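Local coordinates for glycosyl hydrolase family 2, TIM barrel domain protein (Parabacteroides merdae ATCC 43184, PDB 6DXU) that probably hydrolyses beta-glucuronides, as a beta-glucuronidase of glycoside hydrolase family 2 from a human gut bacterium, at residues H520-A528 with Y641-W649; A486-T494 with R556-Y567. All coordinates share one frame; numbering follows the deposited sequence.

Contact 1: residues H520-A528 with Y641-W649. With BCN (bicine), chain L.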
loop_
_atom_site.group_PDB
_atom_site.type_symbol
_atom_site.label_atom_id
_atom_site.label_comp_id
_atom_site.label_asym_id
_atom_site.label_seq_id
_atom_site.Cartn_x
_atom_site.Cartn_y
_atom_site.Cartn_z
ATOM N N HIS D 520 -46.622 24.484 -2.280
ATOM C CA HIS D 520 -45.911 25.758 -2.299
ATOM C C HIS D 520 -46.581 26.670 -1.288
ATOM O O HIS D 520 -47.700 27.138 -1.523
ATOM C CB HIS D 520 -45.981 26.312 -3.721
ATOM C CG HIS D 520 -45.075 27.477 -3.999
ATOM N ND1 HIS D 520 -43.791 27.572 -3.507
ATOM C CD2 HIS D 520 -45.255 28.567 -4.786
ATOM C CE1 HIS D 520 -43.230 28.683 -3.952
ATOM N NE2 HIS D 520 -44.104 29.313 -4.720
ATOM N N ALA D 521 -45.932 26.868 -0.138
ATOM C CA ALA D 521 -46.567 27.567 0.971
ATOM C C ALA D 521 -47.043 28.940 0.525
ATOM O O ALA D 521 -46.302 29.677 -0.131
ATOM C CB ALA D 521 -45.608 27.717 2.151
ATOM N N ARG D 522 -48.286 29.268 0.876
ATOM C CA ARG D 522 -49.002 30.508 0.584
ATOM C C ARG D 522 -49.671 30.443 -0.780
ATOM O O ARG D 522 -50.308 31.427 -1.177
ATOM C CB ARG D 522 -48.117 31.769 0.660
ATOM C CG ARG D 522 -47.459 31.950 2.022
ATOM C CD ARG D 522 -46.468 33.119 2.079
ATOM N NE ARG D 522 -46.031 33.306 3.464
ATOM C CZ ARG D 522 -46.712 34.020 4.366
ATOM N NH1 ARG D 522 -47.845 34.632 4.035
ATOM N NH2 ARG D 522 -46.263 34.121 5.609
ATOM N N ARG D 523 -49.565 29.336 -1.511
ATOM C CA ARG D 523 -50.325 29.195 -2.748
ATOM C C ARG D 523 -51.633 28.473 -2.472
ATOM O O ARG D 523 -51.641 27.408 -1.843
ATOM C CB ARG D 523 -49.536 28.443 -3.811
ATOM C CG ARG D 523 -50.305 28.249 -5.111
ATOM C CD ARG D 523 -49.508 27.407 -6.103
ATOM N NE ARG D 523 -48.414 28.156 -6.725
ATOM C CZ ARG D 523 -47.414 27.598 -7.400
ATOM N NH1 ARG D 523 -47.352 26.273 -7.534
ATOM N NH2 ARG D 523 -46.463 28.360 -7.939
ATOM N N HIS D 524 -52.735 29.051 -2.940
ATOM C CA HIS D 524 -54.053 28.500 -2.689
ATOM C C HIS D 524 -54.830 28.445 -3.996
ATOM O O HIS D 524 -54.399 28.975 -5.028
ATOM C CB HIS D 524 -54.777 29.307 -1.603
ATOM C CG HIS D 524 -53.976 29.450 -0.344
ATOM N ND1 HIS D 524 -53.976 28.498 0.654
ATOM C CD2 HIS D 524 -53.137 30.431 0.072
ATOM C CE1 HIS D 524 -53.178 28.889 1.633
ATOM N NE2 HIS D 524 -52.659 30.061 1.306
ATOM N N SER D 525 -55.981 27.775 -3.959
ATOM C CA SER D 525 -56.755 27.572 -5.176
ATOM C C SER D 525 -58.238 27.539 -4.847
ATOM O O SER D 525 -58.645 26.945 -3.846
ATOM C CB SER D 525 -56.364 26.272 -5.888
ATOM O OG SER D 525 -57.105 26.083 -7.090
ATOM N N GLU D 526 -59.028 28.223 -5.673
ATOM C CA GLU D 526 -60.480 28.106 -5.587
ATOM C C GLU D 526 -60.968 26.746 -6.085
ATOM O O GLU D 526 -62.091 26.349 -5.749
ATOM C CB GLU D 526 -61.160 29.249 -6.354
ATOM C CG GLU D 526 -61.015 30.633 -5.698
ATOM C CD GLU D 526 -61.733 30.768 -4.361
ATOM O OE1 GLU D 526 -62.446 29.830 -3.933
ATOM O OE2 GLU D 526 -61.580 31.829 -3.721
ATOM N N ASP D 527 -60.186 26.064 -6.938
ATOM C CA ASP D 527 -60.488 24.692 -7.371
ATOM C C ASP D 527 -59.205 23.854 -7.400
ATOM O O ASP D 527 -58.493 23.824 -8.413
ATOM C CB ASP D 527 -61.174 24.686 -8.732
ATOM C CG ASP D 527 -61.622 23.294 -9.156
ATOM O OD1 ASP D 527 -61.427 22.321 -8.383
ATOM O OD2 ASP D 527 -62.169 23.176 -10.273
ATOM N N ALA D 528 -58.952 23.121 -6.315
ATOM C CA ALA D 528 -57.727 22.328 -6.218
ATOM C C ALA D 528 -57.677 21.199 -7.236
ATOM O O ALA D 528 -56.587 20.695 -7.536
ATOM C CB ALA D 528 -57.597 21.740 -4.811
ATOM N N TYR D 641 -59.238 27.636 7.450
ATOM C CA TYR D 641 -58.298 27.519 6.342
ATOM C C TYR D 641 -58.195 28.857 5.623
ATOM O O TYR D 641 -59.213 29.484 5.307
ATOM C CB TYR D 641 -58.716 26.412 5.360
ATOM C CG TYR D 641 -57.847 26.370 4.116
ATOM C CD1 TYR D 641 -56.651 25.645 4.090
ATOM C CD2 TYR D 641 -58.211 27.070 2.970
ATOM C CE1 TYR D 641 -55.852 25.629 2.954
ATOM C CE2 TYR D 641 -57.416 27.056 1.837
ATOM C CZ TYR D 641 -56.242 26.331 1.834
ATOM O OH TYR D 641 -55.467 26.319 0.698
ATOM N N GLY D 642 -56.959 29.290 5.367
ATOM C CA GLY D 642 -56.728 30.476 4.560
ATOM C C GLY D 642 -56.041 31.612 5.291
ATOM O O GLY D 642 -56.186 32.775 4.908
ATOM N N HIS D 643 -55.277 31.300 6.340
ATOM C CA HIS D 643 -54.524 32.356 7.013
ATOM C C HIS D 643 -53.541 33.050 6.074
ATOM O O HIS D 643 -53.317 34.260 6.206
ATOM C CB HIS D 643 -53.784 31.785 8.220
ATOM C CG HIS D 643 -54.634 31.667 9.444
ATOM N ND1 HIS D 643 -54.350 32.338 10.613
ATOM C CD2 HIS D 643 -55.777 30.978 9.675
ATOM C CE1 HIS D 643 -55.270 32.053 11.519
ATOM N NE2 HIS D 643 -56.146 31.227 10.976
ATOM N N THR D 644 -52.961 32.321 5.110
ATOM C CA THR D 644 -52.014 32.894 4.154
ATOM C C THR D 644 -52.636 33.069 2.776
ATOM O O THR D 644 -51.936 33.032 1.767
ATOM C CB THR D 644 -50.748 32.036 4.028
ATOM O OG1 THR D 644 -51.091 30.712 3.572
ATOM C CG2 THR D 644 -50.023 31.949 5.367
ATOM N N TRP D 645 -53.958 33.241 2.718
ATOM C CA TRP D 645 -54.697 33.374 1.464
ATOM C C TRP D 645 -55.352 34.749 1.477
ATOM O O TRP D 645 -56.495 34.891 1.939
ATOM C CB TRP D 645 -55.740 32.268 1.334
ATOM C CG TRP D 645 -56.362 32.165 -0.023
ATOM C CD1 TRP D 645 -56.016 32.860 -1.131
ATOM C CD2 TRP D 645 -57.436 31.291 -0.408
ATOM N NE1 TRP D 645 -56.798 32.465 -2.198
ATOM C CE2 TRP D 645 -57.678 31.506 -1.775
ATOM C CE3 TRP D 645 -58.198 30.332 0.273
ATOM C CZ2 TRP D 645 -58.660 30.808 -2.484
ATOM C CZ3 TRP D 645 -59.180 29.645 -0.429
ATOM C CH2 TRP D 645 -59.401 29.892 -1.799
ATOM N N PRO D 646 -54.668 35.790 0.990
ATOM C CA PRO D 646 -55.187 37.156 1.184
ATOM C C PRO D 646 -56.346 37.528 0.267
ATOM O O PRO D 646 -57.214 38.331 0.651
ATOM C CB PRO D 646 -53.958 38.033 0.908
ATOM C CG PRO D 646 -53.112 37.229 -0.000
ATOM C CD PRO D 646 -53.296 35.791 0.450
ATOM N N VAL D 647 -56.393 36.956 -0.934
ATOM C CA VAL D 647 -57.386 37.337 -1.934
ATOM C C VAL D 647 -58.045 36.084 -2.504
ATOM O O VAL D 647 -57.397 35.300 -3.213
ATOM C CB VAL D 647 -56.786 38.184 -3.065
ATOM C CG1 VAL D 647 -57.915 38.795 -3.888
ATOM C CG2 VAL D 647 -55.885 39.284 -2.503
ATOM N N ARG D 648 -59.331 35.904 -2.207
ATOM C CA ARG D 648 -60.166 34.910 -2.868
ATOM C C ARG D 648 -60.814 35.503 -4.122
ATOM O O ARG D 648 -60.727 36.707 -4.389
ATOM C CB ARG D 648 -61.227 34.392 -1.906
ATOM C CG ARG D 648 -60.656 33.561 -0.770
ATOM C CD ARG D 648 -61.772 32.790 -0.048
ATOM N NE ARG D 648 -62.214 31.662 -0.859
ATOM C CZ ARG D 648 -62.918 30.632 -0.399
ATOM N NH1 ARG D 648 -63.267 30.584 0.878
ATOM N NH2 ARG D 648 -63.253 29.644 -1.223
ATOM N N TRP D 649 -61.465 34.648 -4.910
ATOM C CA TRP D 649 -62.039 35.148 -6.152
ATOM C C TRP D 649 -63.213 34.286 -6.604
ATOM O O TRP D 649 -63.412 33.159 -6.142
ATOM C CB TRP D 649 -60.982 35.250 -7.265
ATOM C CG TRP D 649 -60.441 33.943 -7.762
ATOM C CD1 TRP D 649 -60.942 33.187 -8.778
ATOM C CD2 TRP D 649 -59.273 33.254 -7.287
ATOM N NE1 TRP D 649 -60.175 32.061 -8.958
ATOM C CE2 TRP D 649 -59.141 32.077 -8.058
ATOM C CE3 TRP D 649 -58.332 33.515 -6.285
ATOM C CZ2 TRP D 649 -58.105 31.156 -7.854
ATOM C CZ3 TRP D 649 -57.293 32.601 -6.089
ATOM C CH2 TRP D 649 -57.198 31.431 -6.863
HETATM N N1 BCN L . -44.800 22.553 -10.916
HETATM C C1 BCN L . -45.132 22.514 -12.327
HETATM C C2 BCN L . -44.930 23.906 -12.923
HETATM O O21 BCN L . -44.770 24.889 -12.155
HETATM O O22 BCN L . -44.927 24.066 -14.174
HETATM C C3 BCN L . -46.037 22.409 -10.154
HETATM C C4 BCN L . -46.823 23.723 -10.115
HETATM O O4 BCN L . -46.001 24.759 -9.647
HETATM C C5 BCN L . -43.946 21.406 -10.607
HETATM C C6 BCN L . -42.475 21.818 -10.600
HETATM O O6 BCN L . -42.395 23.207 -10.411
#
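The imidazole of His-524 takes Trp-645 CB over one face and meets the hydroxyls of Tyr-641 and Thr-644 at its edge. In return His-524 CB sits over the indole of Trp-645, 3.5 Å from the centroid of its five-membered ring, while Arg-648 CG lies on the opposite face of that indole. The two ring planes are nearly parallel (19°) but slid apart, so CH-pi contacts join them rather than ring overlap. Histidine suits this place because both its nitrogens are used. His-524 ND1 gives a nearly straight bond, in the ring plane, to Tyr-641 OH at 2.6 Å. His-524 NE2 is hydrogen-bonded to Thr-644 OG1 at 2.8 Å, with a weak second bond to Thr-644 O. The methyl of Thr-644 turns the other way, and CG2 lies 3.7 Å from Arg-522 NH1, over the guanidinium face.

With CG opposite the carbonyl carbon (chi1 -70°), Glu-526 lays CG over the Trp-649 indole, and a bend at chi2 brings the carboxylate to Arg-648. The resulting salt bridge is side-on, its flat groups only 15° from coplanar: Arg-648 NH2 meets the syn lone pair of Glu-526 OE1 at 2.8 Å, and Arg-648 NE reaches Glu-526 OE2 at 2.9 Å. From the anti side, well tilted from the carboxylate plane, Trp-649 N adds a bond of 3.1 Å to Glu-526 OE2. Lys-656 also pairs with Glu-526 OE1, which would favour the ionised acid. With an alanine here, Arg-648 would probably be left without its charge mate and a gap would open over the Trp-649 indole.

The aromatic cluster ties a loop of the TIM-barrel region to the turn before strand 647-649, and the salt bridge ties it to the strand itself, outermost in a five-stranded mixed sheet, while Arg-523 reaches into the bicine pocket.

Contact 2: residues A486-T494 with R556-Y567; sequences AGWYRGVFT and RASRDGDWSESY. With BCN (bicine), chain L.
Trp-488 O is gripped twice, by Ser-558 N at 3.1 Å, which comes from above the carbonyl plane, and by a water at 2.9 Å. The same water donates to Gly-491 O and accepts from Ala-557 N, so the loop engages the first N-H groups of helix 557-560, Ser-558 directly and Ala-557 through water, with Arg-556 at the N-cap. One residue back, Tyr-567 OH donates to Gly-487 O at 2.5 Å, on a lone pair in the carbonyl plane. Tyr-567 CG stands anti to the backbone N (chi1 177°), which sends the phenol out from helix 565-579 to this carbonyl. A second water links the hydroxyl to Phe-493 N. Glycine suits position Gly-487 because its phi is positive (82°) and a CB would run into Phe-493 CB and crowd the phenol oxygen.

Segment 486-494 follows strand 479-481 of the TIM barrel, in which loops after the parallel strands characteristically frame the active-site end. Here the large indole of Trp-488 packs against the start of helix 557-560. Ser-558 CB lies over its face, 3.5 Å from the centroid of the Trp-488 five-membered ring, and Tyr-567 CE2 meets its edge. Trp-488 CH2 in turn packs on one face of Trp-563, whose opposite face receives bicine, with C3 of the ligand 3.4 Å from Trp-563 CD1. Trp-563 NE1, bonded to Ser-558 O at 3.0 Å, fixes that ring's rotation.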
loop_
_atom_site.group_PDB
_atom_site.type_symbol
_atom_site.label_atom_id
_atom_site.label_comp_id
_atom_site.label_asym_id
_atom_site.label_seq_id
_atom_site.Cartn_x
_atom_site.Cartn_y
_atom_site.Cartn_z
ATOM N N ALA D 486 -50.829 7.675 -2.619
ATOM C CA ALA D 486 -52.128 7.834 -3.264
ATOM C C ALA D 486 -52.486 9.310 -3.405
ATOM O O ALA D 486 -52.463 10.066 -2.427
ATOM C CB ALA D 486 -53.210 7.113 -2.460
ATOM N N GLY D 487 -52.859 9.707 -4.620
ATOM C CA GLY D 487 -53.184 11.089 -4.880
ATOM C C GLY D 487 -51.985 11.970 -5.120
ATOM O O GLY D 487 -52.149 13.187 -5.286
ATOM N N TRP D 488 -50.777 11.417 -5.109
ATOM C CA TRP D 488 -49.652 12.262 -5.481
ATOM C C TRP D 488 -48.888 11.654 -6.643
ATOM O O TRP D 488 -49.172 11.988 -7.796
ATOM C CB TRP D 488 -48.732 12.539 -4.294
ATOM C CG TRP D 488 -47.754 13.634 -4.649
ATOM C CD1 TRP D 488 -46.401 13.514 -4.848
ATOM C CD2 TRP D 488 -48.083 14.997 -4.930
ATOM N NE1 TRP D 488 -45.867 14.739 -5.198
ATOM C CE2 TRP D 488 -46.881 15.662 -5.259
ATOM C CE3 TRP D 488 -49.281 15.728 -4.915
ATOM C CZ2 TRP D 488 -46.842 17.026 -5.575
ATOM C CZ3 TRP D 488 -49.240 17.084 -5.226
ATOM C CH2 TRP D 488 -48.033 17.715 -5.552
ATOM N N TYR D 489 -47.951 10.736 -6.373
ATOM C CA TYR D 489 -47.164 10.178 -7.469
ATOM C C TYR D 489 -47.973 9.221 -8.331
ATOM O O TYR D 489 -47.570 8.947 -9.464
ATOM C CB TYR D 489 -45.910 9.466 -6.939
ATOM C CG TYR D 489 -44.874 10.417 -6.381
ATOM C CD1 TYR D 489 -44.428 10.296 -5.074
ATOM C CD2 TYR D 489 -44.368 11.462 -7.157
ATOM C CE1 TYR D 489 -43.499 11.168 -4.559
ATOM C CE2 TYR D 489 -43.435 12.345 -6.646
ATOM C CZ TYR D 489 -42.998 12.188 -5.349
ATOM O OH TYR D 489 -42.063 13.056 -4.824
ATOM N N ARG D 490 -49.103 8.724 -7.832
ATOM C CA ARG D 490 -49.932 7.821 -8.612
ATOM C C ARG D 490 -51.351 7.809 -8.058
ATOM O O ARG D 490 -51.569 7.924 -6.847
ATOM C CB ARG D 490 -49.343 6.403 -8.605
ATOM C CG ARG D 490 -50.048 5.412 -9.510
ATOM C CD ARG D 490 -49.207 4.146 -9.685
ATOM N NE ARG D 490 -47.911 4.436 -10.296
ATOM C CZ ARG D 490 -47.696 4.482 -11.610
ATOM N NH1 ARG D 490 -48.697 4.259 -12.453
ATOM N NH2 ARG D 490 -46.483 4.752 -12.082
ATOM N N GLY D 491 -52.312 7.669 -8.966
ATOM C CA GLY D 491 -53.697 7.468 -8.594
ATOM C C GLY D 491 -54.366 8.636 -7.889
ATOM O O GLY D 491 -53.928 9.790 -7.941
ATOM N N VAL D 492 -55.432 8.299 -7.173
ATOM C CA VAL D 492 -56.256 9.284 -6.486
ATOM C C VAL D 492 -56.224 8.975 -5.001
ATOM O O VAL D 492 -56.088 7.815 -4.597
ATOM C CB VAL D 492 -57.697 9.263 -7.033
ATOM C CG1 VAL D 492 -57.689 9.618 -8.517
ATOM C CG2 VAL D 492 -58.338 7.883 -6.808
ATOM N N PHE D 493 -56.328 10.019 -4.178
ATOM C CA PHE D 493 -56.143 9.733 -2.765
ATOM C C PHE D 493 -57.329 8.991 -2.159
ATOM O O PHE D 493 -57.178 8.411 -1.079
ATOM C CB PHE D 493 -55.790 11.007 -1.965
ATOM C CG PHE D 493 -56.817 12.131 -2.014
ATOM C CD1 PHE D 493 -56.479 13.359 -2.581
ATOM C CD2 PHE D 493 -58.059 12.006 -1.402
ATOM C CE1 PHE D 493 -57.383 14.423 -2.589
ATOM C CE2 PHE D 493 -58.966 13.062 -1.406
ATOM C CZ PHE D 493 -58.621 14.279 -2.008
ATOM N N THR D 494 -58.486 8.947 -2.831
ATOM C CA THR D 494 -59.579 8.129 -2.306
ATOM C C THR D 494 -59.298 6.631 -2.402
ATOM O O THR D 494 -60.051 5.845 -1.820
ATOM C CB THR D 494 -60.891 8.458 -3.035
ATOM O OG1 THR D 494 -60.669 8.401 -4.447
ATOM C CG2 THR D 494 -61.376 9.845 -2.663
ATOM N N ARG D 556 -51.085 12.427 -13.212
ATOM C CA ARG D 556 -50.859 12.293 -11.777
ATOM C C ARG D 556 -50.737 13.683 -11.158
ATOM O O ARG D 556 -50.210 14.609 -11.782
ATOM C CB ARG D 556 -49.598 11.463 -11.494
ATOM C CG ARG D 556 -48.324 11.995 -12.151
ATOM C CD ARG D 556 -47.202 10.949 -12.119
ATOM N NE ARG D 556 -45.907 11.504 -12.515
ATOM C CZ ARG D 556 -45.525 11.689 -13.776
ATOM N NH1 ARG D 556 -46.341 11.371 -14.775
ATOM N NH2 ARG D 556 -44.325 12.191 -14.042
ATOM N N ALA D 557 -51.213 13.807 -9.914
ATOM C CA ALA D 557 -51.222 15.102 -9.241
ATOM C C ALA D 557 -49.820 15.682 -9.111
ATOM O O ALA D 557 -49.638 16.898 -9.227
ATOM C CB ALA D 557 -51.875 14.979 -7.863
ATOM N N SER D 558 -48.812 14.832 -8.875
ATOM C CA SER D 558 -47.457 15.348 -8.709
ATOM C C SER D 558 -47.002 16.114 -9.944
ATOM O O SER D 558 -46.252 17.089 -9.829
ATOM C CB SER D 558 -46.473 14.208 -8.420
ATOM O OG SER D 558 -46.397 13.320 -9.516
ATOM N N ARG D 559 -47.454 15.694 -11.125
ATOM C CA ARG D 559 -47.072 16.337 -12.375
ATOM C C ARG D 559 -48.066 17.403 -12.821
ATOM O O ARG D 559 -47.657 18.447 -13.333
ATOM C CB ARG D 559 -46.926 15.302 -13.489
ATOM C CG ARG D 559 -46.312 15.880 -14.758
ATOM C CD ARG D 559 -46.480 14.948 -15.935
ATOM N NE ARG D 559 -47.888 14.747 -16.264
ATOM C CZ ARG D 559 -48.310 13.957 -17.245
ATOM N NH1 ARG D 559 -47.432 13.295 -17.995
ATOM N NH2 ARG D 559 -49.608 13.831 -17.474
ATOM N N ASP D 560 -49.363 17.155 -12.652
ATOM C CA ASP D 560 -50.396 18.007 -13.225
ATOM C C ASP D 560 -51.070 18.907 -12.208
ATOM O O ASP D 560 -51.755 19.857 -12.607
ATOM C CB ASP D 560 -51.463 17.136 -13.908
ATOM C CG ASP D 560 -50.858 16.159 -14.891
ATOM O OD1 ASP D 560 -49.796 16.493 -15.450
ATOM O OD2 ASP D 560 -51.427 15.063 -15.092
ATOM N N GLY D 561 -50.877 18.646 -10.916
ATOM C CA GLY D 561 -51.544 19.433 -9.892
ATOM C C GLY D 561 -50.990 20.843 -9.802
ATOM O O GLY D 561 -49.934 21.168 -10.358
ATOM N N ASP D 562 -51.742 21.734 -9.151
ATOM C CA ASP D 562 -51.220 23.098 -9.033
ATOM C C ASP D 562 -50.205 23.282 -7.910
ATOM O O ASP D 562 -49.646 24.385 -7.786
ATOM C CB ASP D 562 -52.322 24.144 -8.845
ATOM C CG ASP D 562 -53.123 23.969 -7.566
ATOM O OD1 ASP D 562 -52.880 23.042 -6.757
ATOM O OD2 ASP D 562 -54.078 24.769 -7.395
ATOM N N TRP D 563 -50.028 22.270 -7.048
ATOM C CA TRP D 563 -49.123 22.354 -5.890
ATOM C C TRP D 563 -49.579 23.402 -4.882
ATOM O O TRP D 563 -48.765 24.044 -4.193
ATOM C CB TRP D 563 -47.666 22.590 -6.291
ATOM C CG TRP D 563 -47.025 21.376 -6.929
ATOM C CD1 TRP D 563 -47.598 20.505 -7.829
ATOM C CD2 TRP D 563 -45.683 20.916 -6.728
ATOM N NE1 TRP D 563 -46.686 19.527 -8.182
ATOM C CE2 TRP D 563 -45.506 19.765 -7.523
ATOM C CE3 TRP D 563 -44.614 21.371 -5.950
ATOM C CZ2 TRP D 563 -44.297 19.054 -7.552
ATOM C CZ3 TRP D 563 -43.423 20.669 -5.975
ATOM C CH2 TRP D 563 -43.270 19.526 -6.776
ATOM N N SER D 564 -50.881 23.625 -4.833
ATOM C CA SER D 564 -51.423 24.533 -3.847
ATOM C C SER D 564 -51.563 23.824 -2.511
ATOM O O SER D 564 -51.645 22.596 -2.434
ATOM C CB SER D 564 -52.784 25.066 -4.289
ATOM O OG SER D 564 -53.744 24.028 -4.260
ATOM N N GLU D 565 -51.585 24.622 -1.447
ATOM C CA GLU D 565 -51.933 24.076 -0.146
ATOM C C GLU D 565 -53.346 23.509 -0.142
ATOM O O GLU D 565 -53.652 22.629 0.662
ATOM C CB GLU D 565 -51.807 25.147 0.923
ATOM C CG GLU D 565 -50.456 25.791 0.984
ATOM C CD GLU D 565 -50.206 26.389 2.347
ATOM O OE1 GLU D 565 -49.755 27.553 2.445
ATOM O OE2 GLU D 565 -50.479 25.690 3.331
ATOM N N SER D 566 -54.217 24.021 -1.019
ATOM C CA SER D 566 -55.623 23.627 -0.999
ATOM C C SER D 566 -55.792 22.152 -1.331
ATOM O O SER D 566 -56.638 21.471 -0.739
ATOM C CB SER D 566 -56.415 24.501 -1.976
ATOM O OG SER D 566 -56.075 25.877 -1.799
ATOM N N TYR D 567 -54.995 21.642 -2.268
ATOM C CA TYR D 567 -55.070 20.227 -2.615
ATOM C C TYR D 567 -54.537 19.349 -1.486
ATOM O O TYR D 567 -55.177 18.361 -1.105
ATOM C CB TYR D 567 -54.302 19.961 -3.908
ATOM C CG TYR D 567 -54.290 18.496 -4.292
ATOM C CD1 TYR D 567 -55.425 17.890 -4.810
ATOM C CD2 TYR D 567 -53.152 17.713 -4.107
ATOM C CE1 TYR D 567 -55.430 16.548 -5.156
ATOM C CE2 TYR D 567 -53.148 16.361 -4.445
ATOM C CZ TYR D 567 -54.299 15.787 -4.966
ATOM O OH TYR D 567 -54.324 14.449 -5.302
HETATM N N1 BCN L . -44.800 22.553 -10.916
HETATM C C1 BCN L . -45.132 22.514 -12.327
HETATM C C2 BCN L . -44.930 23.906 -12.923
HETATM O O21 BCN L . -44.770 24.889 -12.155
HETATM O O22 BCN L . -44.927 24.066 -14.174
HETATM C C3 BCN L . -46.037 22.409 -10.154
HETATM C C4 BCN L . -46.823 23.723 -10.115
HETATM O O4 BCN L . -46.001 24.759 -9.647
HETATM C C5 BCN L . -43.946 21.406 -10.607
HETATM C C6 BCN L . -42.475 21.818 -10.600
HETATM O O6 BCN L . -42.395 23.207 -10.411
HETATM O O HOH W 1 -51.748 11.265 -8.798
HETATM O O HOH W 2 -56.418 12.468 -5.945
#

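Overall arrangement
The segments of the two contacts alternate along the chain, and their centres lie about 16 Å apart. They meet where 520-528 and 641-649 pass the start of helix 565-579. There Tyr-641 OH and Ser-566 OG are 2.6 Å apart, a probable hydrogen bond that extends the His-524 network of contact 1 into the helix of contact 2; Arg-522 N and Glu-565 OE1, 2.7 Å apart, probably form another. Both contacts also reach one bicine: contact 1 through the hydrogen bond from Arg-523 NH1 to O4 of the ligand (2.9 Å), contact 2 through the Trp-563 face. Arg-523 NH1 donates to Asp-562 O as well, linking pocket residues of the two contacts, and Asp-603 O holds the ligand too.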